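PDB 3HJ9: oxidoreductase from Ralstonia eutropha, which binds flavin mononucleotide and is probably an FMN-dependent oxidoreductase of the nitroreductase family, although its substrate is not established. Local coordinates for residues M43-L48 / A171-A176; I94-A99 / L139-N144; A178-V183 / Q209-A214; L188-L193 / E204-Q209. All coordinates share one frame; numbering follows the deposited sequence.

Contact 1. Residues M43-L48 / A171-A176; sequences MGTLWL and AYLYCA
Leu173 meets Thr45 where helix 42-48 packs across helix 156-177, the axes of the two segments 8.4 Å apart and at 99° to each other. The methyl CD2 of Leu173 does most of the touching. It lies 3.5 Å from Thr45 OG1, close to the Thr45 carbonyl oxygen as well, and the two side chains cross at about a right angle. With chi1 at 72°, Thr45 OG1 sits between its own backbone N and carbonyl carbon; its hydroxyl is used by Leu42 O, and Leu173 CD2 meets the oxygen in van der Waals contact. Beyond Thr45, the same Leu173 methyl reaches CD2 of Leu46 at 3.7 Å. Ala176, one turn on, comes closest by backbone, its CA 5.4 Å from Thr45 CA. Its CB rests 3.7 Å from Thr45 O and 4.1 Å from Leu48 CB. The second subunit is close by: its own Leu173 packs on Leu173, and its Asn76 donates from ND2 to Leu46 O. No hydrogen bond joins the two segments, so the crossing is held by methyl groups set against a threonine and carbonyl oxygens, by shape and not by directed polar bonds.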
loop_
_atom_site.group_PDB
_atom_site.type_symbol
_atom_site.label_atom_id
_atom_site.label_comp_id
_atom_site.label_asym_id
_atom_site.label_seq_id
_atom_site.Cartn_x
_atom_site.Cartn_y
_atom_site.Cartn_z
HETATM N N MSE A 43 -13.883 8.271 -1.307
HETATM C CA MSE A 43 -14.863 7.169 -1.294
HETATM C C MSE A 43 -15.163 6.715 -2.727
HETATM O O MSE A 43 -15.145 5.513 -2.991
HETATM C CB MSE A 43 -16.134 7.512 -0.517
HETATM C CG MSE A 43 -15.901 7.749 0.996
HETATM SE SE MSE A 43 -15.126 6.221 1.934
HETATM C CE MSE A 43 -16.718 5.097 2.189
ATOM N N GLY A 44 -15.360 7.661 -3.656
ATOM C CA GLY A 44 -15.523 7.315 -5.078
ATOM C C GLY A 44 -14.332 6.552 -5.675
ATOM O O GLY A 44 -14.518 5.579 -6.424
ATOM N N THR A 45 -13.112 6.983 -5.346
ATOM C CA THR A 45 -11.929 6.340 -5.869
ATOM C C THR A 45 -11.772 4.914 -5.326
ATOM O O THR A 45 -11.312 4.047 -6.060
ATOM C CB THR A 45 -10.633 7.139 -5.669
ATOM O OG1 THR A 45 -10.261 7.116 -4.299
ATOM C CG2 THR A 45 -10.757 8.585 -6.198
ATOM N N LEU A 46 -12.148 4.681 -4.068
ATOM C CA LEU A 46 -12.113 3.318 -3.483
ATOM C C LEU A 46 -13.098 2.337 -4.217
ATOM O O LEU A 46 -12.772 1.155 -4.445
ATOM C CB LEU A 46 -12.424 3.373 -1.980
ATOM C CG LEU A 46 -11.305 4.006 -1.136
ATOM C CD1 LEU A 46 -11.767 4.349 0.266
ATOM C CD2 LEU A 46 -10.067 3.093 -1.085
ATOM N N TRP A 47 -14.283 2.846 -4.573
ATOM C CA TRP A 47 -15.256 2.071 -5.338
ATOM C C TRP A 47 -14.725 1.680 -6.726
ATOM O O TRP A 47 -14.995 0.589 -7.171
ATOM C CB TRP A 47 -16.605 2.799 -5.517
ATOM C CG TRP A 47 -17.478 2.722 -4.310
ATOM C CD1 TRP A 47 -17.742 3.717 -3.415
ATOM C CD2 TRP A 47 -18.175 1.572 -3.842
ATOM N NE1 TRP A 47 -18.575 3.265 -2.424
ATOM C CE2 TRP A 47 -18.863 1.948 -2.657
ATOM C CE3 TRP A 47 -18.308 0.260 -4.315
ATOM C CZ2 TRP A 47 -19.667 1.056 -1.929
ATOM C CZ3 TRP A 47 -19.111 -0.636 -3.582
ATOM C CH2 TRP A 47 -19.778 -0.227 -2.404
ATOM N N LEU A 48 -13.973 2.577 -7.368
ATOM C CA LEU A 48 -13.477 2.380 -8.728
ATOM C C LEU A 48 -12.059 1.824 -8.806
ATOM O O LEU A 48 -11.542 1.598 -9.911
ATOM C CB LEU A 48 -13.572 3.714 -9.504
ATOM C CG LEU A 48 -14.951 4.343 -9.692
ATOM C CD1 LEU A 48 -14.879 5.774 -10.298
ATOM C CD2 LEU A 48 -15.808 3.426 -10.551
ATOM N N ALA A 171 -1.190 5.679 -6.160
ATOM C CA ALA A 171 -1.205 5.772 -7.656
ATOM C C ALA A 171 -2.475 5.165 -8.250
ATOM O O ALA A 171 -3.064 5.728 -9.201
ATOM C CB ALA A 171 0.071 5.114 -8.276
ATOM N N TYR A 172 -2.858 3.988 -7.748
ATOM C CA TYR A 172 -4.143 3.349 -8.130
ATOM C C TYR A 172 -5.353 4.247 -7.949
ATOM O O TYR A 172 -6.175 4.386 -8.858
ATOM C CB TYR A 172 -4.406 2.085 -7.316
ATOM C CG TYR A 172 -4.015 0.764 -7.911
ATOM C CD1 TYR A 172 -4.684 0.251 -9.022
ATOM C CD2 TYR A 172 -3.049 -0.046 -7.289
ATOM C CE1 TYR A 172 -4.354 -1.057 -9.538
ATOM C CE2 TYR A 172 -2.744 -1.331 -7.786
ATOM C CZ TYR A 172 -3.377 -1.826 -8.886
ATOM O OH TYR A 172 -3.039 -3.088 -9.317
ATOM N N LEU A 173 -5.444 4.831 -6.755
ATOM C CA LEU A 173 -6.526 5.735 -6.374
ATOM C C LEU A 173 -6.514 7.003 -7.242
ATOM O O LEU A 173 -7.584 7.432 -7.730
ATOM C CB LEU A 173 -6.500 6.057 -4.855
ATOM C CG LEU A 173 -6.803 4.856 -3.930
ATOM C CD1 LEU A 173 -6.515 5.167 -2.457
ATOM C CD2 LEU A 173 -8.244 4.313 -4.120
ATOM N N TYR A 174 -5.318 7.555 -7.493
ATOM C CA TYR A 174 -5.198 8.695 -8.418
ATOM C C TYR A 174 -5.721 8.289 -9.815
ATOM O O TYR A 174 -6.541 9.008 -10.405
ATOM C CB TYR A 174 -3.777 9.299 -8.475
ATOM C CG TYR A 174 -3.755 10.382 -9.478
ATOM C CD1 TYR A 174 -4.249 11.655 -9.172
ATOM C CD2 TYR A 174 -3.374 10.115 -10.796
ATOM C CE1 TYR A 174 -4.312 12.653 -10.162
ATOM C CE2 TYR A 174 -3.440 11.105 -11.789
ATOM C CZ TYR A 174 -3.890 12.362 -11.465
ATOM O OH TYR A 174 -3.958 13.300 -12.469
ATOM N N CYS A 175 -5.307 7.123 -10.298
ATOM C CA CYS A 175 -5.747 6.653 -11.618
ATOM C C CYS A 175 -7.268 6.557 -11.715
ATOM O O CYS A 175 -7.863 7.018 -12.716
ATOM C CB CYS A 175 -5.060 5.347 -12.004
ATOM S SG CYS A 175 -3.320 5.650 -12.360
ATOM N N ALA A 176 -7.883 6.048 -10.645
ATOM C CA ALA A 176 -9.342 5.941 -10.538
ATOM C C ALA A 176 -9.979 7.330 -10.555
ATOM O O ALA A 176 -10.978 7.521 -11.239
ATOM C CB ALA A 176 -9.765 5.160 -9.275
#

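Contact 2. Residues I94-A99 / L139-N144; sequences IDVYVA and LVFVAN
Tyr97 lays its ring obliquely against Val142, with CD1 only 3.4 Å from Val142 CG2 and CE1 close to the same methyl. Chi1 of -76° sets the tyrosine CG beside its backbone N, on the side where Val142 stands two residues along the partner strand. Val140 is paired directly with Tyr97, and its carbonyl oxygen lies at the ring edge, near the ring plane. Asp95 shares this face but turns its carboxylate to Arg147 in a salt bridge. On the other face Val96 and Phe141 lie side by side, pointing the same way, and Val96 CG2 is 3.8 Å from Phe141 CD2. Ile94 CG2 meets the edge of that ring in its plane and lies 3.8 Å from Phe141 CB, while Val98 CG2 packs on Leu139 CD2 at 3.9 Å. The antiparallel backbones are joined at two hydrogen-bonded pairs, Asp95 with Val142 and Tyr97 with Val140; Tyr97 N to Val140 O is 2.8 Å, with 171° at the hydrogen. In the sheet, strand 103-108 flanks 94-100 and strand 203-212 flanks 137-144. Met167 of helix 156-177 covers Ile94, Val96 and Phe141, and Leu69 of helix 62-73 covers Val98 and Leu139.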
loop_
_atom_site.group_PDB
_atom_site.type_symbol
_atom_site.label_atom_id
_atom_site.label_comp_id
_atom_site.label_asym_id
_atom_site.label_seq_id
_atom_site.Cartn_x
_atom_site.Cartn_y
_atom_site.Cartn_z
ATOM N N ILE A 94 12.029 3.956 -0.522
ATOM C CA ILE A 94 11.623 3.736 -1.900
ATOM C C ILE A 94 11.808 5.005 -2.750
ATOM O O ILE A 94 11.364 6.066 -2.358
ATOM C CB ILE A 94 10.125 3.271 -1.980
ATOM C CG1 ILE A 94 9.927 1.898 -1.303
ATOM C CG2 ILE A 94 9.612 3.196 -3.408
ATOM C CD1 ILE A 94 10.734 0.718 -1.937
ATOM N N ASP A 95 12.469 4.844 -3.907
ATOM C CA ASP A 95 12.622 5.864 -4.922
ATOM C C ASP A 95 11.745 5.403 -6.078
ATOM O O ASP A 95 11.722 4.213 -6.432
ATOM C CB ASP A 95 14.069 5.979 -5.429
ATOM C CG ASP A 95 15.027 6.567 -4.406
ATOM O OD1 ASP A 95 14.613 7.345 -3.509
ATOM O OD2 ASP A 95 16.239 6.255 -4.494
ATOM N N VAL A 96 11.026 6.338 -6.671
ATOM C CA VAL A 96 10.148 6.036 -7.754
ATOM C C VAL A 96 10.821 6.438 -9.044
ATOM O O VAL A 96 11.216 7.582 -9.218
ATOM C CB VAL A 96 8.787 6.723 -7.598
ATOM C CG1 VAL A 96 7.943 6.435 -8.825
ATOM C CG2 VAL A 96 8.106 6.219 -6.347
ATOM N N TYR A 97 10.905 5.481 -9.952
ATOM C CA TYR A 97 11.451 5.670 -11.276
ATOM C C TYR A 97 10.296 5.611 -12.236
ATOM O O TYR A 97 9.300 4.937 -11.962
ATOM C CB TYR A 97 12.477 4.585 -11.612
ATOM C CG TYR A 97 13.808 4.780 -10.926
ATOM C CD1 TYR A 97 13.973 4.437 -9.582
ATOM C CD2 TYR A 97 14.905 5.307 -11.613
ATOM C CE1 TYR A 97 15.192 4.595 -8.938
ATOM C CE2 TYR A 97 16.121 5.477 -10.988
ATOM C CZ TYR A 97 16.259 5.149 -9.632
ATOM O OH TYR A 97 17.463 5.334 -9.019
ATOM N N VAL A 98 10.447 6.274 -13.375
ATOM C CA VAL A 98 9.404 6.307 -14.403
ATOM C C VAL A 98 10.014 5.934 -15.752
ATOM O O VAL A 98 10.927 6.629 -16.211
ATOM C CB VAL A 98 8.753 7.739 -14.543
ATOM C CG1 VAL A 98 7.475 7.655 -15.326
ATOM C CG2 VAL A 98 8.489 8.383 -13.194
ATOM N N ALA A 99 9.523 4.857 -16.380
ATOM C CA ALA A 99 9.976 4.472 -17.730
ATOM C C ALA A 99 9.031 5.138 -18.706
ATOM O O ALA A 99 7.846 4.784 -18.746
ATOM C CB ALA A 99 9.988 2.956 -17.925
ATOM N N LEU A 139 5.770 2.843 -13.680
ATOM C CA LEU A 139 6.484 3.275 -12.474
ATOM C C LEU A 139 7.278 2.071 -11.929
ATOM O O LEU A 139 6.758 0.966 -11.950
ATOM C CB LEU A 139 5.538 3.749 -11.400
ATOM C CG LEU A 139 4.663 4.928 -11.747
ATOM C CD1 LEU A 139 3.763 5.215 -10.500
ATOM C CD2 LEU A 139 5.495 6.130 -12.206
ATOM N N VAL A 140 8.540 2.263 -11.508
ATOM C CA VAL A 140 9.293 1.218 -10.759
ATOM C C VAL A 140 9.617 1.734 -9.350
ATOM O O VAL A 140 10.227 2.832 -9.188
ATOM C CB VAL A 140 10.590 0.790 -11.431
ATOM C CG1 VAL A 140 11.135 -0.459 -10.730
ATOM C CG2 VAL A 140 10.342 0.521 -12.898
ATOM N N PHE A 141 9.236 0.954 -8.339
ATOM C CA PHE A 141 9.447 1.309 -6.923
ATOM C C PHE A 141 10.718 0.571 -6.515
ATOM O O PHE A 141 10.725 -0.668 -6.430
ATOM C CB PHE A 141 8.233 0.916 -6.081
ATOM C CG PHE A 141 6.951 1.616 -6.504
ATOM C CD1 PHE A 141 6.147 1.085 -7.494
ATOM C CD2 PHE A 141 6.563 2.824 -5.904
ATOM C CE1 PHE A 141 4.975 1.736 -7.901
ATOM C CE2 PHE A 141 5.380 3.477 -6.283
ATOM C CZ PHE A 141 4.580 2.929 -7.271
ATOM N N VAL A 142 11.790 1.323 -6.338
ATOM C CA VAL A 142 13.103 0.767 -6.049
ATOM C C VAL A 142 13.443 0.943 -4.585
ATOM O O VAL A 142 13.396 2.060 -4.105
ATOM C CB VAL A 142 14.163 1.438 -6.898
ATOM C CG1 VAL A 142 15.594 0.937 -6.519
ATOM C CG2 VAL A 142 13.862 1.211 -8.404
ATOM N N ALA A 143 13.823 -0.144 -3.903
ATOM C CA ALA A 143 14.230 -0.101 -2.472
ATOM C C ALA A 143 15.693 0.251 -2.400
ATOM O O ALA A 143 16.511 -0.338 -3.120
ATOM C CB ALA A 143 13.997 -1.429 -1.735
ATOM N N ASN A 144 16.018 1.185 -1.516
ATOM C CA ASN A 144 17.368 1.603 -1.286
ATOM C C ASN A 144 17.874 0.975 0.004
ATOM O O ASN A 144 17.646 1.497 1.100
ATOM C CB ASN A 144 17.479 3.122 -1.272
ATOM C CG ASN A 144 18.906 3.572 -1.479
ATOM O OD1 ASN A 144 19.844 3.077 -0.828
ATOM N ND2 ASN A 144 19.093 4.452 -2.461
#

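Contact 3. Residues A178-V183 / Q209-A214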
loop_
_atom_site.group_PDB
_atom_site.type_symbol
_atom_site.label_atom_id
_atom_site.label_comp_id
_atom_site.label_asym_id
_atom_site.label_seq_id
_atom_site.Cartn_x
_atom_site.Cartn_y
_atom_site.Cartn_z
ATOM N N ALA A 178 -8.793 10.068 -11.948
ATOM C CA ALA A 178 -8.502 10.706 -13.256
ATOM C C ALA A 178 -8.904 9.916 -14.516
ATOM O O ALA A 178 -8.554 10.329 -15.639
ATOM C CB ALA A 178 -7.005 11.027 -13.331
ATOM N N GLY A 179 -9.600 8.793 -14.354
ATOM C CA GLY A 179 -10.019 7.988 -15.504
ATOM C C GLY A 179 -8.904 7.226 -16.208
ATOM O O GLY A 179 -8.990 6.979 -17.414
ATOM N N LEU A 180 -7.875 6.835 -15.461
ATOM C CA LEU A 180 -6.739 6.106 -15.999
ATOM C C LEU A 180 -6.747 4.668 -15.459
ATOM O O LEU A 180 -7.298 4.390 -14.393
ATOM C CB LEU A 180 -5.426 6.784 -15.582
ATOM C CG LEU A 180 -5.070 8.170 -16.122
ATOM C CD1 LEU A 180 -3.789 8.702 -15.449
ATOM C CD2 LEU A 180 -4.895 8.103 -17.659
ATOM N N GLY A 181 -6.139 3.764 -16.216
ATOM C CA GLY A 181 -5.935 2.383 -15.802
ATOM C C GLY A 181 -4.572 2.259 -15.135
ATOM O O GLY A 181 -3.645 3.051 -15.420
ATOM N N ALA A 182 -4.445 1.254 -14.263
ATOM C CA ALA A 182 -3.212 0.920 -13.573
ATOM C C ALA A 182 -3.169 -0.587 -13.211
ATOM O O ALA A 182 -4.228 -1.212 -13.065
ATOM C CB ALA A 182 -3.046 1.799 -12.283
ATOM N N VAL A 183 -1.961 -1.158 -13.101
ATOM C CA VAL A 183 -1.792 -2.547 -12.585
ATOM C C VAL A 183 -0.418 -2.636 -11.944
ATOM O O VAL A 183 0.584 -2.286 -12.593
ATOM C CB VAL A 183 -2.041 -3.634 -13.642
ATOM C CG1 VAL A 183 -1.057 -3.526 -14.797
ATOM C CG2 VAL A 183 -1.992 -5.083 -13.010
ATOM N N GLN A 209 4.541 -0.636 -11.858
ATOM C CA GLN A 209 3.113 -0.343 -12.081
ATOM C C GLN A 209 2.920 0.283 -13.436
ATOM O O GLN A 209 3.491 1.353 -13.727
ATOM C CB GLN A 209 2.597 0.554 -10.981
ATOM C CG GLN A 209 1.064 0.710 -10.867
ATOM C CD GLN A 209 0.704 1.570 -9.638
ATOM O OE1 GLN A 209 1.536 2.373 -9.192
ATOM N NE2 GLN A 209 -0.506 1.392 -9.077
ATOM N N THR A 210 2.122 -0.391 -14.260
ATOM C CA THR A 210 1.901 0.009 -15.648
ATOM C C THR A 210 0.663 0.885 -15.678
ATOM O O THR A 210 -0.365 0.472 -15.183
ATOM C CB THR A 210 1.780 -1.221 -16.502
ATOM O OG1 THR A 210 3.012 -1.918 -16.365
ATOM C CG2 THR A 210 1.535 -0.901 -17.951
ATOM N N ILE A 211 0.793 2.094 -16.241
ATOM C CA ILE A 211 -0.263 3.103 -16.217
ATOM C C ILE A 211 -0.542 3.716 -17.584
ATOM O O ILE A 211 0.376 3.948 -18.374
ATOM C CB ILE A 211 0.120 4.209 -15.174
ATOM C CG1 ILE A 211 0.101 3.616 -13.759
ATOM C CG2 ILE A 211 -0.817 5.453 -15.266
ATOM C CD1 ILE A 211 0.563 4.532 -12.654
ATOM N N GLY A 212 -1.825 3.929 -17.855
ATOM C CA GLY A 212 -2.302 4.613 -19.040
ATOM C C GLY A 212 -3.818 4.659 -19.117
ATOM O O GLY A 212 -4.504 4.164 -18.199
ATOM N N ARG A 213 -4.355 5.272 -20.176
ATOM C CA ARG A 213 -5.788 5.207 -20.425
ATOM C C ARG A 213 -6.103 3.766 -20.785
ATOM O O ARG A 213 -5.342 3.129 -21.505
ATOM C CB ARG A 213 -6.274 6.158 -21.541
ATOM C CG ARG A 213 -6.744 7.499 -21.005
ATOM C CD ARG A 213 -7.055 8.584 -22.045
ATOM N NE ARG A 213 -5.850 9.274 -22.543
ATOM C CZ ARG A 213 -5.080 10.158 -21.854
ATOM N NH1 ARG A 213 -5.308 10.483 -20.546
ATOM N NH2 ARG A 213 -4.024 10.711 -22.471
ATOM N N ALA A 214 -7.227 3.265 -20.277
ATOM C CA ALA A 214 -7.701 1.912 -20.572
ATOM C C ALA A 214 -7.998 1.823 -22.062
ATOM O O ALA A 214 -8.416 2.808 -22.641
ATOM C CB ALA A 214 -8.966 1.576 -19.747
HETATM O O HOH W 1 -7.817 10.805 -18.818
HETATM O O HOH W 2 -9.012 4.672 -18.699
#
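An antiparallel strand pair at one edge of the central sheet, as counted within this chain, joins residues 181-183 to 209-212 beside the FMN site, where Val183 touches the flavin mononucleotide. Two hydrogen-bonded pairs hold the ladder. At one, Gly181 N donates to Gly212 O (2.6 Å, with a bent 148° at the hydrogen), and Gly212 N returns a longer bond of 3.2 Å to Gly181 O. At the other, Val183 and Thr210 exchange bonds, and Val183 CG1 lies alongside Thr210, 4.0 Å from its CB. Chi1 of 62° places that CG1 between the backbone N and carbonyl carbon of Val183. Thr210 OG1 is tied to Asp138 and Arg185. Ala182 and Ile211 form the intervening non-hydrogen-bonded pair, with Ala182 CB 3.9 Å from Ile211 CG1 on the face covered by Cys175 of helix 156-177. Past the glycines the regular pairing stops, though Leu180 and Arg213 stay close, their CA atoms 4.6 Å apart. Leu180 CD2 still reaches Arg213, whose chain bends at chi3 and crosses the leucine obliquely. Two waters bridge the loop ends: one donates to Ala178 O and accepts from Arg213 NH1, while the second donates to Gly179 O at 2.6 Å and accepts from Ala214 N at 2.8 Å.

Contact 4. Residues L188-L193 / E204-Q209; sequences LNRRQL and EPILSQ
The backbones approach most closely where Arg190, the first residue of helix 190-196, passes Pro205 of strand 203-212, with their CA atoms 5.6 Å apart. Arg190 runs extended from CG to NE across the strand, its CD 3.2 Å from Pro205 O. Its NH1 then bonds Glu204 OE2 in a salt bridge of 3.0 Å. The oxygen lies in the guanidinium plane but is met from above the carboxylate, the two planes being 86° apart. Ile206 CD1 covers one guanidinium face toward its rim, 3.8 Å above the plane. NH2 donates to a water that in turn donates to Ile206 O at 2.7 Å, so the head group is gripped at both terminal nitrogens, NH1 and NH2. Further partners are Glu157, in a second salt bridge to NH1, and Thr158 of the second subunit, bonded to NH2; Glu204 OE1 is hydrogen-bonded to His145. Asn189 is the N-cap of the helix, its OD1 accepting from Gln192 N, and the strand carries a classic beta bulge in which Ile206 and Leu207 both face Phe141. Leu188 packs over this irregular backbone: CD1 touches Ile206 C at 3.6 Å and Pro205 CB, while CD2 reaches Ser208 OG at 3.5 Å. The side chains of Leu193 and Pro205 slide past each other in opposite directions, Leu193 CD2 meeting Pro205 CB. Leu207, which points away from 188-193, has its side chain about 4 Å from the FMN at the nearest atoms.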
loop_
_atom_site.group_PDB
_atom_site.type_symbol
_atom_site.label_atom_id
_atom_site.label_comp_id
_atom_site.label_asym_id
_atom_site.label_seq_id
_atom_site.Cartn_x
_atom_site.Cartn_y
_atom_site.Cartn_z
ATOM N N LEU A 188 8.857 -9.569 -10.970
ATOM C CA LEU A 188 10.022 -8.860 -11.503
ATOM C C LEU A 188 11.254 -9.735 -11.451
ATOM O O LEU A 188 11.490 -10.363 -10.432
ATOM C CB LEU A 188 10.318 -7.584 -10.674
ATOM C CG LEU A 188 9.238 -6.502 -10.518
ATOM C CD1 LEU A 188 9.892 -5.257 -9.815
ATOM C CD2 LEU A 188 8.613 -6.110 -11.856
ATOM N N ASN A 189 11.993 -9.821 -12.565
ATOM C CA ASN A 189 13.338 -10.379 -12.573
ATOM C C ASN A 189 14.158 -9.180 -12.057
ATOM O O ASN A 189 14.606 -8.310 -12.831
ATOM C CB ASN A 189 13.757 -10.855 -13.977
ATOM C CG ASN A 189 15.121 -11.532 -13.975
ATOM O OD1 ASN A 189 15.987 -11.205 -13.136
ATOM N ND2 ASN A 189 15.306 -12.504 -14.864
ATOM N N ARG A 190 14.320 -9.120 -10.731
ATOM C CA ARG A 190 14.879 -7.920 -10.096
ATOM C C ARG A 190 16.300 -7.591 -10.548
ATOM O O ARG A 190 16.591 -6.442 -10.868
ATOM C CB ARG A 190 14.809 -8.013 -8.559
ATOM C CG ARG A 190 13.426 -8.202 -8.041
ATOM C CD ARG A 190 13.448 -8.282 -6.563
ATOM N NE ARG A 190 12.115 -8.327 -6.005
ATOM C CZ ARG A 190 11.842 -8.343 -4.695
ATOM N NH1 ARG A 190 12.820 -8.334 -3.796
ATOM N NH2 ARG A 190 10.576 -8.372 -4.272
ATOM N N ARG A 191 17.155 -8.597 -10.619
ATOM C CA ARG A 191 18.534 -8.379 -11.063
ATOM C C ARG A 191 18.667 -7.940 -12.529
ATOM O O ARG A 191 19.491 -7.056 -12.851
ATOM C CB ARG A 191 19.396 -9.607 -10.787
ATOM C CG ARG A 191 19.595 -9.872 -9.294
ATOM C CD ARG A 191 20.414 -11.117 -9.138
ATOM N NE ARG A 191 21.745 -10.950 -9.733
ATOM C CZ ARG A 191 22.553 -11.923 -10.148
ATOM N NH1 ARG A 191 22.213 -13.220 -10.077
ATOM N NH2 ARG A 191 23.732 -11.583 -10.661
ATOM N N GLN A 192 17.871 -8.556 -13.402
ATOM C CA GLN A 192 17.854 -8.194 -14.815
ATOM C C GLN A 192 17.350 -6.747 -14.996
ATOM O O GLN A 192 17.953 -5.967 -15.726
ATOM C CB GLN A 192 16.975 -9.169 -15.562
ATOM C CG GLN A 192 16.826 -8.953 -17.030
ATOM C CD GLN A 192 16.032 -10.077 -17.634
ATOM O OE1 GLN A 192 16.589 -11.139 -17.911
ATOM N NE2 GLN A 192 14.731 -9.865 -17.831
ATOM N N LEU A 193 16.250 -6.416 -14.336
ATOM C CA LEU A 193 15.681 -5.082 -14.404
ATOM C C LEU A 193 16.641 -4.048 -13.785
ATOM O O LEU A 193 16.797 -2.980 -14.349
ATOM C CB LEU A 193 14.293 -5.000 -13.750
ATOM C CG LEU A 193 13.530 -3.659 -13.886
ATOM C CD1 LEU A 193 13.411 -3.267 -15.378
ATOM C CD2 LEU A 193 12.152 -3.753 -13.229
ATOM N N GLU A 204 17.264 -2.037 -5.238
ATOM C CA GLU A 204 16.530 -3.234 -5.661
ATOM C C GLU A 204 15.108 -2.890 -6.114
ATOM O O GLU A 204 14.348 -2.352 -5.314
ATOM C CB GLU A 204 16.448 -4.212 -4.485
ATOM C CG GLU A 204 15.643 -5.487 -4.786
ATOM C CD GLU A 204 15.632 -6.480 -3.649
ATOM O OE1 GLU A 204 15.436 -6.025 -2.497
ATOM O OE2 GLU A 204 15.754 -7.711 -3.930
ATOM N N PRO A 205 14.749 -3.192 -7.388
ATOM C CA PRO A 205 13.354 -3.024 -7.811
ATOM C C PRO A 205 12.454 -3.972 -7.015
ATOM O O PRO A 205 12.810 -5.145 -6.894
ATOM C CB PRO A 205 13.354 -3.438 -9.301
ATOM C CG PRO A 205 14.766 -3.593 -9.704
ATOM C CD PRO A 205 15.627 -3.668 -8.483
ATOM N N ILE A 206 11.355 -3.457 -6.456
ATOM C CA ILE A 206 10.421 -4.236 -5.624
ATOM C C ILE A 206 9.097 -4.504 -6.345
ATOM O O ILE A 206 8.574 -5.588 -6.280
ATOM C CB ILE A 206 10.096 -3.491 -4.256
ATOM C CG1 ILE A 206 11.362 -3.245 -3.444
ATOM C CG2 ILE A 206 9.227 -4.357 -3.351
ATOM C CD1 ILE A 206 12.212 -4.573 -3.185
ATOM N N LEU A 207 8.520 -3.462 -6.924
ATOM C CA LEU A 207 7.281 -3.527 -7.692
ATOM C C LEU A 207 7.358 -2.567 -8.852
ATOM O O LEU A 207 8.094 -1.577 -8.790
ATOM C CB LEU A 207 6.088 -3.057 -6.836
ATOM C CG LEU A 207 5.672 -3.784 -5.578
ATOM C CD1 LEU A 207 4.623 -2.918 -4.814
ATOM C CD2 LEU A 207 5.139 -5.201 -5.900
ATOM N N SER A 208 6.640 -2.879 -9.921
ATOM C CA SER A 208 6.438 -1.920 -11.000
ATOM C C SER A 208 4.916 -1.667 -11.108
ATOM O O SER A 208 4.096 -2.369 -10.476
ATOM C CB SER A 208 7.040 -2.380 -12.321
ATOM O OG SER A 208 6.400 -3.553 -12.723
ATOM N N GLN A 209 4.541 -0.636 -11.858
ATOM C CA GLN A 209 3.113 -0.343 -12.081
ATOM C C GLN A 209 2.920 0.283 -13.436
ATOM O O GLN A 209 3.491 1.353 -13.727
ATOM C CB GLN A 209 2.597 0.554 -10.981
ATOM C CG GLN A 209 1.064 0.710 -10.867
ATOM C CD GLN A 209 0.704 1.570 -9.638
ATOM O OE1 GLN A 209 1.536 2.373 -9.192
ATOM N NE2 GLN A 209 -0.506 1.392 -9.077
HETATM O O HOH W 3 9.068 -8.202 -6.724
#

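Contacts 2, 3 and 4 share one antiparallel sheet: strand 137-144 of contact 2 neighbours strand 203-212, which serves both contacts 3 and 4 and gives them Gln209 in common. All four are largely buried, with exposed residues at contacts 1 and 3. Contact 2 lies deepest, about 6 Å between its centre and that of the chain, and combines regular backbone pairing with apolar packing on both faces. Contact 3, at the sheet's edge, is a shorter ladder that gives way to water bridges. Contact 4 adds a charged side chain laid across the strand to its apolar packing. Contact 1, farthest out (about 16 Å, centre to centre), is a helix pair without hydrogen bonds between its segments; like contact 4, it touches the second subunit.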